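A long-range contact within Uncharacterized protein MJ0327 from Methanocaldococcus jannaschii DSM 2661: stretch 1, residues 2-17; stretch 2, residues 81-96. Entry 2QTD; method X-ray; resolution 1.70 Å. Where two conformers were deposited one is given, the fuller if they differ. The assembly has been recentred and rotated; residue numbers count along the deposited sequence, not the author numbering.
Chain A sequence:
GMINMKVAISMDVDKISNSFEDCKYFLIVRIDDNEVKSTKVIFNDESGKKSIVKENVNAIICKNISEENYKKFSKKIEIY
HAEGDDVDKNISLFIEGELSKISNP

Stretch 1 2-17: MINMKVAISMDVDKIS
Stretch 2 81-96: HAEGDDVDKNISLFIE

Residues 5-11 of the first stretch form a β-strand. Residues 87-95 of the second form an α-helix. The helix runs nearly antiparallel to the strand: their N-to-C directions differ by 150°, and the axes approach to 10.9 Å. The register is as follows. The CA atoms of Ile-3 and Ile-95 are 7.1 Å apart, those of Val-7 and Ile-91 8.9 Å, and those of Ile-16 and Asp-85 5.0 Å. The two stretches bury 618 Å² between them, both sides summed.

Ile-16 covers the most surface. It lies in the loop after the strand, with phi/psi -60/135 and rotamer m, t. The CA-to-CB bond of Ile-16 points toward the second stretch, and its side chain enters a pocket made by the turn before the helix and the first helical turn. Ile-16 CD1 lies 3.9 Å from Ala-82 CB and 4.0 Å from Val-87 CA. Ile-16 CD1 is also 3.5 Å from Asn-90 ND2, a packing contact. Asn-90 (chi1 m, chi2 -90°) holds the pocket wall together: Asn-90 ND2 donates to Glu-83 O (3.0 Å) and Asp-86 O (2.8 Å), and Asn-90 OD1 accepts from Glu-83 N (2.8 Å).

The backbone at Ile-16 makes the one hydrogen bond across the stretches. Ile-16 N donates to Asp-85 O at 3.0 Å, nearly straight at 172°. Lys-15 CA makes a CA-H...O contact with the same Asp-85 O at 3.5 Å. Within the first stretch, Asp-12 N to Lys-15 O (2.7 Å) and Ser-17 N to Ser-10 O (3.1 Å) fold the chain back after the strand. Asp-86 caps the helix: Asp-86 OD1 accepts from Lys-89 N at 2.9 Å.

Phe-94 (chi1 t, chi2 81°) anchors the other end. Its CA-to-CB bond points toward the first stretch, and its ring meets three apolar side chains. Met-5, a selenomethionine with rotamer m, t, p, places SE at the ring edge, 3.7 Å from Phe-94 CZ. Ile-3 CD1 is 3.4 Å from Phe-94 CE2, and Val-7 CG2 is 3.6 Å from the same CE2; both approach obliquely. Ile-3 (p, t) also packs CD1 against Ile-95 CG1 at 3.9 Å.

Between these ends, the CA-to-CB bond of Ile-9 (m, t) points toward the second stretch. Ile-9 CD1 is 3.6 Å from both Val-87 CG2 and Ile-91 CG1. The CA-to-CB bond of selenomethionine Met-11 (m, m, m) points sideways, but the end of the side chain comes nearer, bringing SE to 3.8 Å from Val-87 CB.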

# COMPACT_ATOMS: atom_id res chain seq x y z
N MSE A 2 2.74 9.93 17.11
CA MSE A 2 3.45 8.75 16.55
C MSE A 2 2.50 7.86 15.75
O MSE A 2 1.35 7.68 16.15
CB MSE A 2 4.02 7.90 17.67
CG MSE A 2 4.68 8.67 18.78
SE MSE A 2 5.69 7.34 19.75
CE MSE A 2 7.27 7.12 18.56
N ILE A 3 2.97 7.30 14.64
CA ILE A 3 2.09 6.46 13.84
C ILE A 3 2.10 4.98 14.30
O ILE A 3 3.18 4.39 14.54
CB ILE A 3 2.23 6.70 12.28
CG1 ILE A 3 3.37 5.95 11.61
CG2 ILE A 3 2.34 8.21 11.95
CD1 ILE A 3 3.10 5.75 10.10
N ASN A 4 0.88 4.47 14.49
CA ASN A 4 0.56 3.07 14.72
C ASN A 4 -0.40 2.58 13.61
O ASN A 4 -1.64 2.73 13.80
CB ASN A 4 -0.13 2.96 16.08
CG ASN A 4 0.74 3.48 17.22
OD1 ASN A 4 0.46 4.53 17.82
ND2 ASN A 4 1.77 2.74 17.54
N MSE A 5 0.10 2.05 12.48
CA MSE A 5 -0.73 1.77 11.30
C MSE A 5 -0.32 0.51 10.55
O MSE A 5 0.82 0.10 10.62
CB MSE A 5 -0.63 2.95 10.32
CG MSE A 5 -1.27 4.26 10.81
SE MSE A 5 -1.01 5.57 9.42
CE MSE A 5 -2.59 5.29 8.33
N LYS A 6 -1.26 -0.04 9.78
CA LYS A 6 -0.99 -1.13 8.86
C LYS A 6 -1.11 -0.53 7.43
O LYS A 6 -2.09 0.14 7.13
CB LYS A 6 -2.02 -2.25 9.06
CG LYS A 6 -1.82 -3.47 8.21
CD LYS A 6 -2.95 -4.49 8.32
CE LYS A 6 -3.16 -5.02 9.72
NZ LYS A 6 -3.98 -6.28 9.74
N VAL A 7 -0.09 -0.76 6.61
CA VAL A 7 -0.02 -0.16 5.27
C VAL A 7 0.19 -1.27 4.26
O VAL A 7 1.06 -2.14 4.43
CB VAL A 7 1.12 0.87 5.14
CG1 VAL A 7 1.08 1.53 3.75
CG2 VAL A 7 1.07 1.93 6.32
N ALA A 8 -0.64 -1.28 3.24
CA ALA A 8 -0.42 -2.20 2.07
C ALA A 8 0.31 -1.51 0.89
O ALA A 8 -0.09 -0.45 0.43
CB ALA A 8 -1.75 -2.82 1.64
N ILE A 9 1.36 -2.15 0.41
CA ILE A 9 2.19 -1.63 -0.71
C ILE A 9 2.13 -2.58 -1.88
O ILE A 9 2.43 -3.78 -1.74
CB ILE A 9 3.66 -1.41 -0.28
CG1 ILE A 9 3.67 -0.66 1.06
CG2 ILE A 9 4.44 -0.71 -1.46
CD1 ILE A 9 4.98 -0.32 1.64
N SER A 10 1.84 -2.04 -3.06
CA SER A 10 1.74 -2.87 -4.27
C SER A 10 3.15 -3.15 -4.79
O SER A 10 3.85 -2.24 -5.21
CB SER A 10 0.90 -2.10 -5.27
OG SER A 10 1.51 -0.87 -5.61
N MSE A 11 3.55 -4.42 -4.75
CA MSE A 11 4.94 -4.83 -5.04
C MSE A 11 5.12 -5.76 -6.24
O MSE A 11 4.36 -6.70 -6.48
CB MSE A 11 5.56 -5.53 -3.81
CG MSE A 11 5.73 -4.62 -2.59
SE MSE A 11 7.04 -3.22 -2.95
CE MSE A 11 8.67 -4.26 -3.47
N ASP A 12 6.16 -5.48 -7.02
CA ASP A 12 6.77 -6.49 -7.92
C ASP A 12 7.97 -7.11 -7.18
O ASP A 12 8.33 -6.66 -6.10
CB ASP A 12 7.23 -5.86 -9.23
CG ASP A 12 6.08 -5.53 -10.17
OD1 ASP A 12 4.93 -6.00 -9.99
OD2 ASP A 12 6.35 -4.82 -11.14
N VAL A 13 8.59 -8.13 -7.74
CA VAL A 13 9.67 -8.80 -7.00
C VAL A 13 10.84 -7.87 -6.73
O VAL A 13 11.43 -7.97 -5.67
CB VAL A 13 10.16 -10.15 -7.65
CG1 VAL A 13 9.01 -11.13 -7.75
CG2 VAL A 13 10.85 -9.94 -9.02
N ASP A 14 11.09 -6.92 -7.64
CA ASP A 14 12.27 -6.03 -7.60
C ASP A 14 12.01 -4.56 -7.23
O ASP A 14 12.96 -3.82 -7.01
CB ASP A 14 13.05 -6.13 -8.94
CG ASP A 14 12.16 -5.98 -10.21
OD1 ASP A 14 10.91 -6.01 -10.10
OD2 ASP A 14 12.72 -5.88 -11.33
N LYS A 15 10.74 -4.16 -7.09
CA LYS A 15 10.37 -2.75 -6.99
C LYS A 15 8.88 -2.61 -6.72
O LYS A 15 8.14 -3.59 -6.89
CB LYS A 15 10.75 -2.02 -8.29
CG LYS A 15 10.16 -2.65 -9.53
CD LYS A 15 10.33 -1.75 -10.76
CE LYS A 15 9.50 -2.28 -11.96
NZ LYS A 15 9.17 -1.18 -12.92
N ILE A 16 8.46 -1.40 -6.32
CA ILE A 16 7.06 -1.04 -6.27
C ILE A 16 6.54 -1.18 -7.70
O ILE A 16 7.22 -0.76 -8.66
CB ILE A 16 6.86 0.41 -5.70
CG1 ILE A 16 7.35 0.50 -4.24
CG2 ILE A 16 5.36 0.79 -5.75
CD1 ILE A 16 7.30 1.92 -3.62
N SER A 17 5.36 -1.79 -7.85
CA SER A 17 4.81 -2.09 -9.15
C SER A 17 4.24 -0.84 -9.81
O SER A 17 3.99 0.18 -9.16
CB SER A 17 3.68 -3.11 -9.05
OG SER A 17 2.65 -2.55 -8.24
N HIS A 81 0.42 8.09 -3.01
CA HIS A 81 1.17 7.88 -4.23
C HIS A 81 2.66 7.65 -3.94
O HIS A 81 3.32 8.47 -3.29
CB HIS A 81 1.03 9.09 -5.15
CG HIS A 81 1.59 8.85 -6.51
ND1 HIS A 81 2.77 9.43 -6.94
CD2 HIS A 81 1.16 8.07 -7.53
CE1 HIS A 81 3.04 9.01 -8.17
NE2 HIS A 81 2.08 8.18 -8.54
N ALA A 82 3.17 6.51 -4.37
CA ALA A 82 4.59 6.20 -4.28
C ALA A 82 5.44 7.10 -5.12
O ALA A 82 5.01 7.53 -6.20
CB ALA A 82 4.86 4.77 -4.67
N GLU A 83 6.65 7.40 -4.61
CA GLU A 83 7.63 8.22 -5.31
C GLU A 83 8.87 7.38 -5.61
O GLU A 83 9.62 7.03 -4.70
CB GLU A 83 7.98 9.43 -4.44
CG GLU A 83 6.70 10.27 -4.18
CD GLU A 83 6.93 11.46 -3.29
OE1 GLU A 83 8.08 11.72 -2.85
OE2 GLU A 83 5.93 12.16 -3.03
N GLY A 84 9.03 7.03 -6.88
CA GLY A 84 10.00 6.05 -7.31
C GLY A 84 9.70 4.60 -6.94
O GLY A 84 8.62 4.27 -6.51
N ASP A 85 10.73 3.78 -7.09
CA ASP A 85 10.66 2.29 -7.09
C ASP A 85 10.96 1.62 -5.74
O ASP A 85 10.69 0.42 -5.56
CB ASP A 85 11.73 1.74 -8.09
CG ASP A 85 11.33 1.86 -9.55
OD1 ASP A 85 10.16 2.16 -9.87
OD2 ASP A 85 12.21 1.63 -10.41
N ASP A 86 11.53 2.37 -4.79
CA ASP A 86 12.17 1.78 -3.61
C ASP A 86 11.17 1.76 -2.44
O ASP A 86 10.74 2.81 -1.95
CB ASP A 86 13.45 2.57 -3.29
CG ASP A 86 14.26 1.96 -2.18
OD1 ASP A 86 13.75 1.74 -1.08
OD2 ASP A 86 15.47 1.78 -2.40
N VAL A 87 10.80 0.55 -2.01
CA VAL A 87 9.83 0.36 -0.94
C VAL A 87 10.31 0.92 0.41
O VAL A 87 9.53 1.51 1.14
CB VAL A 87 9.35 -1.10 -0.84
CG1 VAL A 87 10.46 -2.07 -0.36
CG2 VAL A 87 8.10 -1.17 0.06
N ASP A 88 11.59 0.78 0.72
CA ASP A 88 12.06 1.29 2.02
C ASP A 88 12.04 2.80 2.06
O ASP A 88 11.61 3.38 3.08
CB ASP A 88 13.44 0.75 2.39
CG ASP A 88 13.48 -0.77 2.48
OD1 ASP A 88 12.53 -1.37 2.99
OD2 ASP A 88 14.49 -1.35 2.04
N LYS A 89 12.50 3.43 0.97
CA LYS A 89 12.43 4.90 0.82
C LYS A 89 11.01 5.40 0.98
O LYS A 89 10.76 6.36 1.69
CB LYS A 89 12.96 5.34 -0.54
CG LYS A 89 13.01 6.85 -0.73
N ASN A 90 10.08 4.71 0.33
CA ASN A 90 8.65 5.06 0.46
C ASN A 90 7.99 4.87 1.83
O ASN A 90 7.18 5.69 2.22
CB ASN A 90 7.83 4.41 -0.64
CG ASN A 90 7.94 5.18 -1.95
OD1 ASN A 90 7.13 6.08 -2.19
ND2 ASN A 90 8.97 4.86 -2.78
N ILE A 91 8.37 3.81 2.55
CA ILE A 91 7.93 3.61 3.90
C ILE A 91 8.44 4.75 4.76
O ILE A 91 7.67 5.31 5.53
CB ILE A 91 8.36 2.24 4.46
CG1 ILE A 91 7.55 1.13 3.78
CG2 ILE A 91 8.13 2.20 5.95
CD1 ILE A 91 8.16 -0.28 3.90
N SER A 92 9.71 5.12 4.60
CA SER A 92 10.27 6.28 5.30
C SER A 92 9.52 7.59 5.00
O SER A 92 9.18 8.35 5.92
CB SER A 92 11.77 6.48 4.99
OG SER A 92 12.52 5.33 5.34
N LEU A 93 9.28 7.86 3.71
CA LEU A 93 8.52 9.04 3.28
C LEU A 93 7.11 9.05 3.87
O LEU A 93 6.61 10.10 4.30
CB LEU A 93 8.47 9.14 1.75
CG LEU A 93 9.79 9.52 1.05
CD1 LEU A 93 9.65 9.29 -0.48
CD2 LEU A 93 10.17 10.96 1.33
N PHE A 94 6.48 7.88 3.92
CA PHE A 94 5.13 7.71 4.49
C PHE A 94 5.12 8.14 5.97
O PHE A 94 4.34 8.98 6.39
CB PHE A 94 4.63 6.27 4.32
CG PHE A 94 3.30 6.01 4.96
CD1 PHE A 94 2.14 6.37 4.31
CD2 PHE A 94 3.22 5.53 6.25
CE1 PHE A 94 0.90 6.18 4.92
CE2 PHE A 94 1.99 5.36 6.87
CZ PHE A 94 0.82 5.66 6.17
N ILE A 95 6.04 7.55 6.71
CA ILE A 95 6.17 7.83 8.16
C ILE A 95 6.44 9.29 8.42
O ILE A 95 5.84 9.88 9.32
CB ILE A 95 7.25 6.96 8.80
CG1 ILE A 95 6.79 5.51 8.81
CG2 ILE A 95 7.56 7.43 10.25
CD1 ILE A 95 7.81 4.46 9.25
N GLU A 96 7.27 9.90 7.57
CA GLU A 96 7.61 11.33 7.65
C GLU A 96 6.47 12.30 7.28
O GLU A 96 6.60 13.53 7.49
CB GLU A 96 8.84 11.62 6.78
CG GLU A 96 10.14 11.02 7.35
CD GLU A 96 11.32 10.99 6.36
OE1 GLU A 96 11.15 11.27 5.15
OE2 GLU A 96 12.44 10.68 6.82